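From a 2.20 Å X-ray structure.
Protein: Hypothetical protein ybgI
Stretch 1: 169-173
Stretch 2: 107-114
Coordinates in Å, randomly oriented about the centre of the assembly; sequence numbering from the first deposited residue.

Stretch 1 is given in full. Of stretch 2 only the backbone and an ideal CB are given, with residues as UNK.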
# COMPACT_ATOMS: atom_id res chain seq x y z
N ALA A 169 23.33 -18.15 -23.47
CA ALA A 169 23.90 -17.22 -24.48
C ALA A 169 23.24 -15.90 -24.04
O ALA A 169 22.28 -15.93 -23.28
CB ALA A 169 23.55 -17.61 -25.92
N TRP A 170 23.70 -14.75 -24.51
CA TRP A 170 23.10 -13.55 -24.00
C TRP A 170 23.43 -12.42 -24.90
O TRP A 170 24.34 -12.56 -25.72
CB TRP A 170 23.67 -13.28 -22.61
CG TRP A 170 25.16 -13.03 -22.55
CD1 TRP A 170 25.80 -11.83 -22.58
CD2 TRP A 170 26.21 -14.03 -22.46
NE1 TRP A 170 27.18 -12.01 -22.53
CE2 TRP A 170 27.45 -13.34 -22.46
CE3 TRP A 170 26.21 -15.45 -22.39
CZ2 TRP A 170 28.68 -14.02 -22.37
CZ3 TRP A 170 27.44 -16.14 -22.32
CH2 TRP A 170 28.65 -15.42 -22.31
N CYS A 171 22.71 -11.31 -24.77
CA CYS A 171 23.04 -10.10 -25.53
C CYS A 171 22.51 -9.02 -24.61
O CYS A 171 21.35 -9.09 -24.31
CB CYS A 171 22.31 -10.00 -26.89
SG CYS A 171 22.79 -8.45 -27.77
N THR A 172 23.31 -8.07 -24.14
CA THR A 172 22.76 -7.07 -23.27
C THR A 172 21.80 -6.05 -24.04
O THR A 172 21.83 -5.94 -25.24
CB THR A 172 23.86 -6.22 -22.60
OG1 THR A 172 24.47 -5.44 -23.64
CG2 THR A 172 24.88 -7.09 -21.79
N GLY A 173 20.92 -5.35 -23.33
CA GLY A 173 20.10 -4.37 -24.01
C GLY A 173 18.91 -4.90 -24.72
O GLY A 173 18.23 -5.80 -24.20
N UNK A 107 33.61 -4.74 -22.90
CA UNK A 107 32.23 -4.76 -23.36
C UNK A 107 31.09 -5.11 -22.42
O UNK A 107 31.35 -5.82 -21.45
CB UNK A 107 32.16 -5.75 -24.52
N UNK A 108 29.85 -4.63 -22.71
CA UNK A 108 28.69 -4.90 -21.88
C UNK A 108 28.53 -6.42 -21.83
O UNK A 108 28.27 -6.97 -20.79
CB UNK A 108 27.43 -4.21 -22.42
N UNK A 109 28.64 -7.08 -22.96
CA UNK A 109 28.52 -8.53 -23.02
C UNK A 109 29.52 -9.27 -22.10
O UNK A 109 29.10 -10.18 -21.32
CB UNK A 109 28.72 -8.99 -24.47
N UNK A 110 30.79 -8.89 -22.10
CA UNK A 110 31.75 -9.65 -21.31
C UNK A 110 31.66 -9.41 -19.84
O UNK A 110 31.96 -10.33 -19.08
CB UNK A 110 33.17 -9.33 -21.77
N UNK A 111 31.25 -8.19 -19.44
CA UNK A 111 31.12 -7.81 -18.04
C UNK A 111 29.89 -8.45 -17.43
O UNK A 111 29.86 -8.86 -16.23
CB UNK A 111 31.05 -6.29 -17.90
N UNK A 112 28.86 -8.57 -18.23
CA UNK A 112 27.71 -9.25 -17.69
C UNK A 112 28.24 -10.69 -17.45
O UNK A 112 28.04 -11.27 -16.39
CB UNK A 112 26.50 -9.19 -18.62
N UNK A 113 28.88 -11.32 -18.44
CA UNK A 113 29.37 -12.69 -18.15
C UNK A 113 30.10 -12.77 -16.82
O UNK A 113 29.85 -13.68 -15.98
CB UNK A 113 30.30 -13.17 -19.26
N UNK A 114 30.98 -11.81 -16.58
CA UNK A 114 31.81 -11.82 -15.35
C UNK A 114 30.90 -11.63 -14.17
O UNK A 114 30.99 -12.35 -13.16
CB UNK A 114 32.89 -10.73 -15.38

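Stretch 2 enters a helix that packs against a strand segment and the residues that follow it, where Trp170 and Thr172 reach toward it. Position 107 immediately precedes the first helical turn, with phi/psi of -56/155, and its ideal CB has nothing of stretch 1 within 5.5 Å. Any small or polar residue suited to an N-cap, such as serine, aspartate, asparagine or glycine, would be reasonable. The deposited residue is Gly107, whose carbonyl O accepts the first helical hydrogen bond, from the backbone N of residue 111 at 3.1 Å.

Position 108 opens the helix and points toward stretch 1, its ideal CB 3.4 Å from Thr172 OG1. So close an approach brings the CB itself against the threonine hydroxyl, and a small or medium side chain, polar or not, could follow if it turned away beyond that point. The residue is Asn108, in the m rotamer; its CB lies 3.3 Å from Thr172 OG1, while its amide makes hydrogen bonds elsewhere in the structure.

Position 109 is the most informative. Its CA-to-CB bond points sideways, yet the CA of residue 109 and the CA of Thr172, 5.9 Å apart, are the closest CA pair between the two stretches. The ideal CB is 3.9 Å from Trp170 NE1 and 5.0 Å from Thr172 CG2. The indole N-H already has a partner that requires no particular side chain: Trp170 NE1 donates to the backbone O of residue 109 at 2.9 Å, near the plane of the ring at its edge. The backbone N of Thr172 remains as a donor, so a short side chain carrying an acceptor would suit, provided that the acceptor sits one atom beyond the first after CB, as in asparagine or aspartate. The deposited Asn109 has chi1 of -84°, which brings its end nearer to stretch 1, and Asn109 OD1 accepts from Thr172 N at 3.2 Å with an angle of 156°. A water donates to Thr172 OG1 at 3.2 Å and, weakly, to Asn109 OD1 at 3.3 Å, adding a bridge between the two side chains. The same Asn109 O also accepts the helical bond from the backbone N of residue 113 at 3.1 Å.

Positions 110 and 111 point away from stretch 1, which therefore places little restriction on them; many helix-compatible residues would fit. They are Ala110 and Gln111.

Position 112, one turn after 108, points toward stretch 1 again. Its ideal CB lies 4.1 Å from Thr172 CG2 and 4.8 Å from Trp170 CD1, a setting of methyl and indole carbon that favours leucine, isoleucine, valine or methionine. Leu112 occupies it, with CG 4.1 Å from Thr172 CG2 and CD1 4.2 Å from Trp170 CD1. Both chi angles lie between the usual wells.

Position 113 points sideways, but its ideal CB is already 3.6 Å from Trp170 CZ2. An apolar residue is indicated, and a small one makes the contact without further reach. Ala113 does so, its CB 3.6 Å from Trp170 CZ2.

Position 114 is out of reach of stretch 1, which leaves the choice open; the residue is Ala114.

Stretch 2 (107-114) GNNAQLAA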
# COMPACT_ATOMS: atom_id res chain seq x y z
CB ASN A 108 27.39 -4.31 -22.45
CG ASN A 108 27.32 -2.76 -22.42
OD1 ASN A 108 27.68 -2.09 -21.42
ND2 ASN A 108 26.80 -2.19 -23.53
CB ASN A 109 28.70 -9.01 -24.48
CG ASN A 109 27.41 -8.91 -25.27
OD1 ASN A 109 26.33 -8.87 -24.66
ND2 ASN A 109 27.49 -8.89 -26.66
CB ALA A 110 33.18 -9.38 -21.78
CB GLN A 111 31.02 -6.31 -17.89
CG GLN A 111 32.17 -5.63 -18.51
CD GLN A 111 33.37 -5.64 -17.60
OE1 GLN A 111 33.21 -5.59 -16.39
NE2 GLN A 111 34.58 -5.62 -18.17
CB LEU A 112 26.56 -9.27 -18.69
CG LEU A 112 25.09 -9.20 -18.24
CD1 LEU A 112 24.35 -10.22 -19.01
CD2 LEU A 112 24.91 -9.34 -16.83
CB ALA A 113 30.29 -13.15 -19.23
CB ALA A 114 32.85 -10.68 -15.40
O HOH W 1 25.01 -6.47 -26.57
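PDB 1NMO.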